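PDB 2NT2: protein phosphatase Slingshot homolog 2 from Homo sapiens, which removes phosphate from cofilin through its dual-specificity phosphatase domain, the part present here, and so activates cofilin to bind and disassemble actin filaments. Local coordinates for residues N18-E23 / D41-G46; V30-N35 / V47-N52; D62-W67 / L135-G140. The protein carries 1 engineered substitution. One frame throughout, in Å; residues are numbered along the deposited sequence.

Contact 1: N18-E23 / D41-G46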
loop_
_atom_site.group_PDB
_atom_site.type_symbol
_atom_site.label_atom_id
_atom_site.label_comp_id
_atom_site.label_asym_id
_atom_site.label_seq_id
_atom_site.Cartn_x
_atom_site.Cartn_y
_atom_site.Cartn_z
ATOM N N ASN A 18 -2.954 10.341 -8.070
ATOM C CA ASN A 18 -1.828 10.753 -7.241
ATOM C C ASN A 18 -0.516 10.256 -7.836
ATOM O O ASN A 18 0.511 10.927 -7.771
ATOM C CB ASN A 18 -1.975 10.234 -5.811
ATOM C CG ASN A 18 -3.164 10.805 -5.073
ATOM O OD1 ASN A 18 -3.619 11.922 -5.319
ATOM N ND2 ASN A 18 -3.708 10.027 -4.143
ATOM N N ALA A 19 -0.534 9.059 -8.430
ATOM C CA ALA A 19 0.717 8.509 -8.941
ATOM C C ALA A 19 1.159 9.210 -10.223
ATOM O O ALA A 19 2.341 9.149 -10.579
ATOM C CB ALA A 19 0.594 7.012 -9.157
ATOM N N SER A 20 0.217 9.865 -10.901
ATOM C CA SER A 20 0.528 10.627 -12.108
ATOM C C SER A 20 0.840 12.094 -11.820
ATOM O O SER A 20 1.101 12.866 -12.751
ATOM C CB SER A 20 -0.563 10.510 -13.164
ATOM O OG SER A 20 -1.852 10.913 -12.778
ATOM N N ASN A 21 0.813 12.495 -10.556
ATOM C CA ASN A 21 1.084 13.892 -10.198
ATOM C C ASN A 21 2.521 14.071 -9.728
ATOM O O ASN A 21 2.776 14.119 -8.530
ATOM C CB ASN A 21 0.095 14.345 -9.131
ATOM C CG ASN A 21 0.205 15.803 -8.752
ATOM O OD1 ASN A 21 1.268 16.411 -8.841
ATOM N ND2 ASN A 21 -0.903 16.373 -8.293
ATOM N N LEU A 22 3.448 14.165 -10.671
ATOM C CA LEU A 22 4.883 14.109 -10.416
ATOM C C LEU A 22 5.341 15.122 -9.374
ATOM O O LEU A 22 5.982 14.772 -8.382
ATOM C CB LEU A 22 5.656 14.306 -11.718
ATOM C CG LEU A 22 7.164 14.528 -11.654
ATOM C CD1 LEU A 22 7.862 13.433 -10.868
ATOM C CD2 LEU A 22 7.753 14.606 -13.059
ATOM N N GLU A 23 5.018 16.386 -9.620
ATOM C CA GLU A 23 5.423 17.474 -8.742
ATOM C C GLU A 23 4.941 17.219 -7.318
ATOM O O GLU A 23 5.658 17.481 -6.356
ATOM C CB GLU A 23 4.866 18.790 -9.266
ATOM C CG GLU A 23 5.826 19.903 -9.582
ATOM C CD GLU A 23 7.204 19.489 -10.041
ATOM O OE1 GLU A 23 8.074 19.241 -9.166
ATOM O OE2 GLU A 23 7.447 19.402 -11.265
ATOM N N ASP A 41 -0.546 2.096 -15.154
ATOM C CA ASP A 41 0.840 2.206 -15.565
ATOM C C ASP A 41 1.737 2.810 -14.488
ATOM O O ASP A 41 1.260 3.465 -13.565
ATOM C CB ASP A 41 0.916 3.057 -16.846
ATOM C CG ASP A 41 0.097 2.431 -17.962
ATOM O OD1 ASP A 41 -0.793 3.110 -18.517
ATOM O OD2 ASP A 41 0.324 1.245 -18.276
ATOM N N ASN A 42 3.029 2.569 -14.659
ATOM C CA ASN A 42 4.140 3.267 -14.052
ATOM C C ASN A 42 4.399 4.560 -14.837
ATOM O O ASN A 42 5.066 4.543 -15.871
ATOM C CB ASN A 42 5.411 2.425 -14.060
ATOM C CG ASN A 42 5.373 1.210 -13.165
ATOM O OD1 ASN A 42 6.342 0.446 -13.123
ATOM N ND2 ASN A 42 4.274 1.031 -12.440
ATOM N N PHE A 43 3.831 5.659 -14.367
ATOM C CA PHE A 43 3.836 6.918 -15.084
ATOM C C PHE A 43 5.219 7.503 -15.292
ATOM O O PHE A 43 5.465 8.153 -16.317
ATOM C CB PHE A 43 2.949 7.928 -14.331
ATOM C CG PHE A 43 1.490 7.486 -14.292
ATOM C CD1 PHE A 43 0.742 7.418 -15.456
ATOM C CD2 PHE A 43 0.890 7.145 -13.093
ATOM C CE1 PHE A 43 -0.581 7.018 -15.431
ATOM C CE2 PHE A 43 -0.434 6.741 -13.060
ATOM C CZ PHE A 43 -1.169 6.675 -14.229
ATOM N N PHE A 44 6.145 7.333 -14.345
ATOM C CA PHE A 44 7.426 8.039 -14.467
ATOM C C PHE A 44 8.634 7.133 -14.322
ATOM O O PHE A 44 9.446 7.291 -13.402
ATOM C CB PHE A 44 7.492 9.179 -13.436
ATOM C CG PHE A 44 6.198 9.977 -13.346
ATOM C CD1 PHE A 44 5.333 9.813 -12.277
ATOM C CD2 PHE A 44 5.864 10.877 -14.344
ATOM C CE1 PHE A 44 4.154 10.532 -12.201
ATOM C CE2 PHE A 44 4.683 11.599 -14.277
ATOM C CZ PHE A 44 3.826 11.424 -13.207
ATOM N N PRO A 45 8.818 6.170 -15.218
ATOM C CA PRO A 45 10.029 5.334 -15.136
ATOM C C PRO A 45 11.265 6.172 -15.444
ATOM O O PRO A 45 11.310 6.882 -16.451
ATOM C CB PRO A 45 9.806 4.270 -16.206
ATOM C CG PRO A 45 8.361 4.342 -16.564
ATOM C CD PRO A 45 7.954 5.775 -16.338
ATOM N N GLY A 46 12.272 6.120 -14.577
ATOM C CA GLY A 46 13.432 6.991 -14.739
ATOM C C GLY A 46 13.425 8.126 -13.729
ATOM O O GLY A 46 14.420 8.830 -13.547
#
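F43 lays one ring face under S20. The CB of S20 stands 3.7 Å from the centre of the F43 ring, 11° off the ring normal, a CH-pi contact over the middle of the face. The backbone O of D41 lies over the opposite face, nearer the rim. A19 meets the same ring in its plane, at the edge, with its CB 3.9 Å from F43 CD2.

With CG anti to its carbonyl carbon (chi1 -44°), F44 extends toward the turn, where L22 CB sits over one ring face, offset toward the rim, 3.7 Å from F44 CZ. CB of F43 covers the centre of the other face, so the ring is held between a partner residue and its own neighbour. Between the side chains the contact is apolar; the backbone O of S20 faces the F44 ring edge at CZ. N21 points away and is the N-cap of helix 22-27, its OD1 accepting from D24 N.

This is a surface contact of the phosphatase domain. It joins the turn between helices 16-19 and 22-27 to the loop that links strands 30-35 and 49-52. A19 also touches L85 and H87 of strand 83-87, and L22 reaches V47 and F48.

Contact 2: V30-N35 / V47-N52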
loop_
_atom_site.group_PDB
_atom_site.type_symbol
_atom_site.label_atom_id
_atom_site.label_comp_id
_atom_site.label_asym_id
_atom_site.label_seq_id
_atom_site.Cartn_x
_atom_site.Cartn_y
_atom_site.Cartn_z
ATOM N N VAL A 30 8.857 11.623 -2.210
ATOM C CA VAL A 30 8.654 10.243 -2.622
ATOM C C VAL A 30 9.660 9.854 -3.698
ATOM O O VAL A 30 9.964 10.665 -4.577
ATOM C CB VAL A 30 7.234 10.012 -3.174
ATOM C CG1 VAL A 30 7.111 8.566 -3.638
ATOM C CG2 VAL A 30 6.171 10.358 -2.147
ATOM N N ARG A 31 10.198 8.638 -3.652
ATOM C CA ARG A 31 11.106 8.185 -4.703
ATOM C C ARG A 31 10.829 6.721 -5.041
ATOM O O ARG A 31 11.311 6.214 -6.052
ATOM C CB ARG A 31 12.578 8.352 -4.328
ATOM C CG ARG A 31 12.907 9.543 -3.459
ATOM C CD ARG A 31 13.049 10.845 -4.216
ATOM N NE ARG A 31 12.878 10.714 -5.657
ATOM C CZ ARG A 31 12.998 11.723 -6.514
ATOM N NH1 ARG A 31 13.300 12.938 -6.073
ATOM N NH2 ARG A 31 12.823 11.513 -7.812
ATOM N N TYR A 32 10.060 6.083 -4.175
ATOM C CA TYR A 32 9.642 4.703 -4.347
ATOM C C TYR A 32 8.131 4.656 -4.568
ATOM O O TYR A 32 7.375 5.354 -3.895
ATOM C CB TYR A 32 10.001 3.858 -3.124
ATOM C CG TYR A 32 11.473 3.792 -2.811
ATOM C CD1 TYR A 32 12.073 4.751 -2.003
ATOM C CD2 TYR A 32 12.263 2.769 -3.321
ATOM C CE1 TYR A 32 13.422 4.702 -1.707
ATOM C CE2 TYR A 32 13.615 2.719 -3.026
ATOM C CZ TYR A 32 14.187 3.682 -2.222
ATOM O OH TYR A 32 15.534 3.620 -1.937
ATOM N N ILE A 33 7.696 3.830 -5.510
ATOM C CA ILE A 33 6.263 3.709 -5.749
ATOM C C ILE A 33 5.851 2.242 -5.836
ATOM O O ILE A 33 6.341 1.510 -6.692
ATOM C CB ILE A 33 5.830 4.431 -7.029
ATOM C CG1 ILE A 33 6.199 5.916 -7.074
ATOM C CG2 ILE A 33 4.333 4.254 -7.252
ATOM C CD1 ILE A 33 5.805 6.584 -8.377
ATOM N N LEU A 34 4.967 1.871 -4.919
ATOM C CA LEU A 34 4.318 0.574 -4.889
ATOM C C LEU A 34 2.956 0.660 -5.588
ATOM O O LEU A 34 1.977 1.184 -5.061
ATOM C CB LEU A 34 4.163 0.077 -3.458
ATOM C CG LEU A 34 3.649 -1.351 -3.272
ATOM C CD1 LEU A 34 4.357 -2.312 -4.211
ATOM C CD2 LEU A 34 3.817 -1.782 -1.819
ATOM N N ASN A 35 2.960 0.160 -6.814
ATOM C CA ASN A 35 1.803 0.135 -7.689
ATOM C C ASN A 35 1.107 -1.223 -7.614
ATOM O O ASN A 35 1.538 -2.172 -8.263
ATOM C CB ASN A 35 2.264 0.429 -9.118
ATOM C CG ASN A 35 1.117 0.556 -10.093
ATOM O OD1 ASN A 35 -0.004 0.156 -9.784
ATOM N ND2 ASN A 35 1.417 1.113 -11.263
ATOM N N VAL A 47 12.285 8.308 -13.070
ATOM C CA VAL A 47 12.158 9.249 -11.965
ATOM C C VAL A 47 12.030 8.481 -10.655
ATOM O O VAL A 47 12.663 8.816 -9.653
ATOM C CB VAL A 47 10.941 10.178 -12.133
ATOM C CG1 VAL A 47 10.893 11.208 -11.014
ATOM C CG2 VAL A 47 10.976 10.863 -13.494
ATOM N N PHE A 48 11.189 7.444 -10.663
ATOM C CA PHE A 48 10.954 6.680 -9.448
ATOM C C PHE A 48 11.242 5.193 -9.627
ATOM O O PHE A 48 11.064 4.645 -10.712
ATOM C CB PHE A 48 9.512 6.867 -8.969
ATOM C CG PHE A 48 9.063 8.314 -8.881
ATOM C CD1 PHE A 48 8.393 8.905 -9.936
ATOM C CD2 PHE A 48 9.309 9.069 -7.746
ATOM C CE1 PHE A 48 7.967 10.220 -9.858
ATOM C CE2 PHE A 48 8.891 10.383 -7.660
ATOM C CZ PHE A 48 8.220 10.958 -8.720
ATOM N N GLU A 49 11.681 4.576 -8.540
ATOM C CA GLU A 49 11.833 3.136 -8.416
ATOM C C GLU A 49 10.472 2.481 -8.175
ATOM O O GLU A 49 9.801 2.824 -7.198
ATOM C CB GLU A 49 12.767 2.831 -7.249
ATOM C CG GLU A 49 14.053 2.133 -7.657
ATOM C CD GLU A 49 14.393 1.007 -6.694
ATOM O OE1 GLU A 49 13.590 0.061 -6.558
ATOM O OE2 GLU A 49 15.474 1.078 -6.073
ATOM N N TYR A 50 10.096 1.560 -9.050
ATOM C CA TYR A 50 8.778 0.945 -9.029
ATOM C C TYR A 50 8.803 -0.510 -8.573
ATOM O O TYR A 50 9.766 -1.231 -8.822
ATOM C CB TYR A 50 8.122 1.017 -10.415
ATOM C CG TYR A 50 7.615 2.397 -10.760
ATOM C CD1 TYR A 50 8.390 3.254 -11.533
ATOM C CD2 TYR A 50 6.378 2.842 -10.313
ATOM C CE1 TYR A 50 7.937 4.516 -11.851
ATOM C CE2 TYR A 50 5.927 4.110 -10.633
ATOM C CZ TYR A 50 6.711 4.942 -11.402
ATOM O OH TYR A 50 6.274 6.204 -11.731
ATOM N N HIS A 51 7.712 -0.911 -7.931
ATOM C CA HIS A 51 7.406 -2.309 -7.672
ATOM C C HIS A 51 5.935 -2.581 -7.982
ATOM O O HIS A 51 5.051 -1.847 -7.533
ATOM C CB HIS A 51 7.734 -2.714 -6.237
ATOM C CG HIS A 51 7.793 -4.206 -6.050
ATOM N ND1 HIS A 51 8.973 -4.910 -6.121
ATOM C CD2 HIS A 51 6.836 -5.127 -5.800
ATOM C CE1 HIS A 51 8.746 -6.197 -5.925
ATOM N NE2 HIS A 51 7.448 -6.355 -5.728
ATOM N N ASN A 52 5.663 -3.614 -8.769
ATOM C CA ASN A 52 4.302 -3.827 -9.261
ATOM C C ASN A 52 3.713 -5.150 -8.790
ATOM O O ASN A 52 4.375 -6.187 -8.823
ATOM C CB ASN A 52 4.305 -3.738 -10.791
ATOM C CG ASN A 52 4.615 -2.332 -11.271
ATOM O OD1 ASN A 52 3.709 -1.601 -11.684
ATOM N ND2 ASN A 52 5.880 -1.930 -11.205
#
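I33 carries CG1 anti to its carbonyl carbon (chi1 -56°), and its extended chain (chi2 178°) brings CD1 against both the F48 and the Y50 ring. Strands 30-35 and 49-52 are parallel neighbours in the central sheet of the dual-specificity phosphatase fold, with 49-52 outermost. Their axes run 4.9 Å apart at 13°.

The backbone bonds alternate in the parallel manner. I33 N donates to E49 O, and I33 O accepts from H51 N. R31 O takes E49 N, and H51 O takes N35 N. The carbonyl O of E49 also receives a CA-H contact from Y32, and the O of I33 one from Y50.

On the face of I33 and Y50, the two side chains lie side by side and point the same way. I33 CD1 is 3.4 Å from Y50 CE2 and 3.7 Å from F48 CG. L25 of helix 22-27 packs on both I33 and F48. The F48 ring brings its edge to the backbone, with CE2 3.3 Å from V30 O. An alanine in place of F48 would probably open a gap beside helix 22-27, leaving L25 without that ring and I33 CD1 with one ring neighbour fewer. On the other face, L34 CD1 lies 4.0 Å from H51 CB, and the Y32 ring runs beside the E49 side chain.

At the start of the pair the R31 chain bends back at chi2 and chi3. Its NH2 donates to V47 O at 3.3 Å, with that oxygen in the guanidinium plane and the nitrogen above the carbonyl plane.

Contact 3: D62-W67 / L135-G140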
loop_
_atom_site.group_PDB
_atom_site.type_symbol
_atom_site.label_atom_id
_atom_site.label_comp_id
_atom_site.label_asym_id
_atom_site.label_seq_id
_atom_site.Cartn_x
_atom_site.Cartn_y
_atom_site.Cartn_z
ATOM N N ASP A 62 -5.601 -13.044 -4.609
ATOM C CA ASP A 62 -4.906 -13.420 -3.382
ATOM C C ASP A 62 -3.753 -12.452 -3.112
ATOM O O ASP A 62 -2.626 -12.687 -3.545
ATOM C CB ASP A 62 -4.414 -14.856 -3.463
ATOM C CG ASP A 62 -3.541 -15.301 -2.310
ATOM O OD1 ASP A 62 -3.430 -14.581 -1.298
ATOM O OD2 ASP A 62 -2.933 -16.387 -2.418
ATOM N N LEU A 63 -4.050 -11.373 -2.397
ATOM C CA LEU A 63 -3.060 -10.353 -2.071
ATOM C C LEU A 63 -2.121 -10.816 -0.959
ATOM O O LEU A 63 -0.957 -10.420 -0.897
ATOM C CB LEU A 63 -3.762 -9.068 -1.633
ATOM C CG LEU A 63 -3.837 -7.924 -2.639
ATOM C CD1 LEU A 63 -4.338 -6.663 -1.944
ATOM C CD2 LEU A 63 -2.487 -7.704 -3.299
ATOM N N LEU A 64 -2.665 -11.650 -0.088
ATOM C CA LEU A 64 -1.911 -12.278 0.988
ATOM C C LEU A 64 -0.576 -12.819 0.494
ATOM O O LEU A 64 0.469 -12.552 1.096
ATOM C CB LEU A 64 -2.733 -13.397 1.627
ATOM C CG LEU A 64 -2.196 -14.027 2.911
ATOM C CD1 LEU A 64 -1.417 -13.025 3.741
ATOM C CD2 LEU A 64 -3.336 -14.615 3.732
ATOM N N ALA A 65 -0.593 -13.549 -0.614
ATOM C CA ALA A 65 0.635 -14.080 -1.192
ATOM C C ALA A 65 1.650 -13.003 -1.535
ATOM O O ALA A 65 2.832 -13.293 -1.734
ATOM C CB ALA A 65 0.299 -14.917 -2.418
ATOM N N TYR A 66 1.258 -11.732 -1.615
ATOM C CA TYR A 66 2.210 -10.706 -2.028
ATOM C C TYR A 66 2.650 -9.785 -0.896
ATOM O O TYR A 66 3.424 -8.855 -1.178
ATOM C CB TYR A 66 1.609 -9.827 -3.121
ATOM C CG TYR A 66 1.179 -10.480 -4.403
ATOM C CD1 TYR A 66 -0.104 -10.995 -4.556
ATOM C CD2 TYR A 66 2.051 -10.580 -5.483
ATOM C CE1 TYR A 66 -0.500 -11.592 -5.737
ATOM C CE2 TYR A 66 1.660 -11.176 -6.669
ATOM C CZ TYR A 66 0.385 -11.682 -6.794
ATOM O OH TYR A 66 -0.002 -12.277 -7.975
ATOM N N TRP A 67 2.186 -9.944 0.346
ATOM C CA TRP A 67 2.455 -8.890 1.322
ATOM C C TRP A 67 3.915 -8.898 1.798
ATOM O O TRP A 67 4.375 -7.861 2.298
ATOM C CB TRP A 67 1.582 -8.813 2.523
ATOM C CG TRP A 67 0.132 -8.960 2.626
ATOM C CD1 TRP A 67 -0.407 -9.897 3.464
ATOM C CD2 TRP A 67 -0.996 -8.312 2.029
ATOM N NE1 TRP A 67 -1.785 -9.878 3.424
ATOM C CE2 TRP A 67 -2.163 -8.904 2.540
ATOM C CE3 TRP A 67 -1.103 -7.277 1.095
ATOM C CZ2 TRP A 67 -3.444 -8.502 2.158
ATOM C CZ3 TRP A 67 -2.374 -6.884 0.719
ATOM C CH2 TRP A 67 -3.518 -7.488 1.247
ATOM N N LEU A 135 -6.732 -10.357 5.376
ATOM C CA LEU A 135 -6.051 -9.618 6.434
ATOM C C LEU A 135 -6.237 -10.304 7.784
ATOM O O LEU A 135 -5.303 -10.366 8.578
ATOM C CB LEU A 135 -6.546 -8.170 6.491
ATOM C CG LEU A 135 -6.028 -7.244 5.383
ATOM C CD1 LEU A 135 -6.893 -5.994 5.292
ATOM C CD2 LEU A 135 -4.573 -6.877 5.599
ATOM N N GLU A 136 -7.437 -10.833 8.009
ATOM C CA GLU A 136 -7.734 -11.677 9.155
ATOM C C GLU A 136 -6.848 -12.922 9.145
ATOM O O GLU A 136 -6.334 -13.345 10.176
ATOM C CB GLU A 136 -9.189 -12.132 9.146
ATOM C CG GLU A 136 -10.210 -11.120 9.613
ATOM C CD GLU A 136 -11.631 -11.585 9.317
ATOM O OE1 GLU A 136 -11.828 -12.810 9.140
ATOM O OE2 GLU A 136 -12.525 -10.711 9.254
ATOM N N GLU A 137 -6.688 -13.517 7.959
ATOM C CA GLU A 137 -5.758 -14.640 7.857
ATOM C C GLU A 137 -4.348 -14.179 8.238
ATOM O O GLU A 137 -3.706 -14.797 9.084
ATOM C CB GLU A 137 -5.760 -15.251 6.455
ATOM C CG GLU A 137 -4.945 -16.528 6.354
ATOM C CD GLU A 137 -5.189 -17.333 5.099
ATOM O OE1 GLU A 137 -4.473 -18.349 4.921
ATOM O OE2 GLU A 137 -6.079 -16.964 4.303
ATOM N N TYR A 138 -3.910 -13.103 7.599
ATOM C CA TYR A 138 -2.564 -12.564 7.768
ATOM C C TYR A 138 -2.242 -12.420 9.251
ATOM O O TYR A 138 -1.193 -12.853 9.725
ATOM C CB TYR A 138 -2.449 -11.220 7.062
ATOM C CG TYR A 138 -1.059 -10.668 6.893
ATOM C CD1 TYR A 138 -0.048 -11.445 6.355
ATOM C CD2 TYR A 138 -0.751 -9.364 7.269
ATOM C CE1 TYR A 138 1.234 -10.958 6.191
ATOM C CE2 TYR A 138 0.530 -8.862 7.109
ATOM C CZ TYR A 138 1.516 -9.663 6.570
ATOM O OH TYR A 138 2.793 -9.180 6.402
ATOM N N GLN A 139 -3.194 -11.844 9.974
ATOM C CA GLN A 139 -3.127 -11.747 11.426
ATOM C C GLN A 139 -2.811 -13.100 12.056
ATOM O O GLN A 139 -1.831 -13.239 12.790
ATOM C CB GLN A 139 -4.454 -11.215 11.961
ATOM C CG GLN A 139 -4.473 -10.965 13.465
ATOM C CD GLN A 139 -5.737 -10.219 13.856
ATOM O OE1 GLN A 139 -6.831 -10.637 13.475
ATOM N NE2 GLN A 139 -5.577 -9.121 14.582
ATOM N N GLY A 140 -3.632 -14.098 11.745
ATOM C CA GLY A 140 -3.406 -15.442 12.241
ATOM C C GLY A 140 -2.034 -15.957 11.851
ATOM O O GLY A 140 -1.343 -16.588 12.646
HETATM O O HOH W 1 3.041 -7.077 5.088
#
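An aromatic edge-to-face pair forms the heart of this buried contact, where the loop leading into helix 67-79 meets helix 129-143. W67 turns the edge of its five-membered ring to the face of Y138. The two ring centres are 4.2 Å apart and the planes stand at 62°. The atom that does the touching is W67 CD1, which lies over the centre of the Y138 ring and 3.3 Å from Y138 CD1. NE1 follows it over the same ring, 3.6 Å from Y138 CG. The CG of Y138 is anti to its backbone N (chi1 -168°), and from there the ring reaches W67.

L64 fits in beside the pair with its two methyl groups. CD1 approaches the Y138 ring obliquely, 3.3 Å from Y138 CD1. CD2 rests on the side chain of E137, 3.6 Å from E137 CD, and the two side chains cross at about a right angle. The extended E137 chain thus offers its carbon atoms to the leucine.

In the dual-specificity phosphatase domain this joins the start of one helix of the alpha/beta fold to its last helix. The loop has a local brace ahead of that start. D62 OD1 accepts from A65 N, three residues on, in an Asx motif. Q134 of helix 129-143 holds the same loop by accepting from L63 N.

On the six-membered ring of the indole, W67 CZ2 meets L135 CD2 at 4.0 Å. T98 of helix 94-107 also packs on W67, and A101 and K105 of that helix pack on Y138. At the phenol end, a water bonds both Y138 OH and W67 O, donating to the latter, which T70 OG1 also meets.

Contacts 1 and 2 touch, with centres about 8 Å apart. Residues 41-46 of contact 1 belong to the loop that connects the two strands of contact 2, and two probable hydrogen bonds tie it to the outer strand. N42 ND2 lies 2.8 Å from N52 OD1, and F44 N lies 2.9 Å from Y50 OH. Contact 3 sits across the chain's centre, about 28 Å from contact 1 and about 22 Å from contact 2, centre to centre. Contact 2 comes closest to S88, the engineered residue at the phosphocysteine position: the side chain of N35 is about 6 Å from that of S88. From A19 to S88 it is about 9 Å. From W67 to S88 it is about 10 Å.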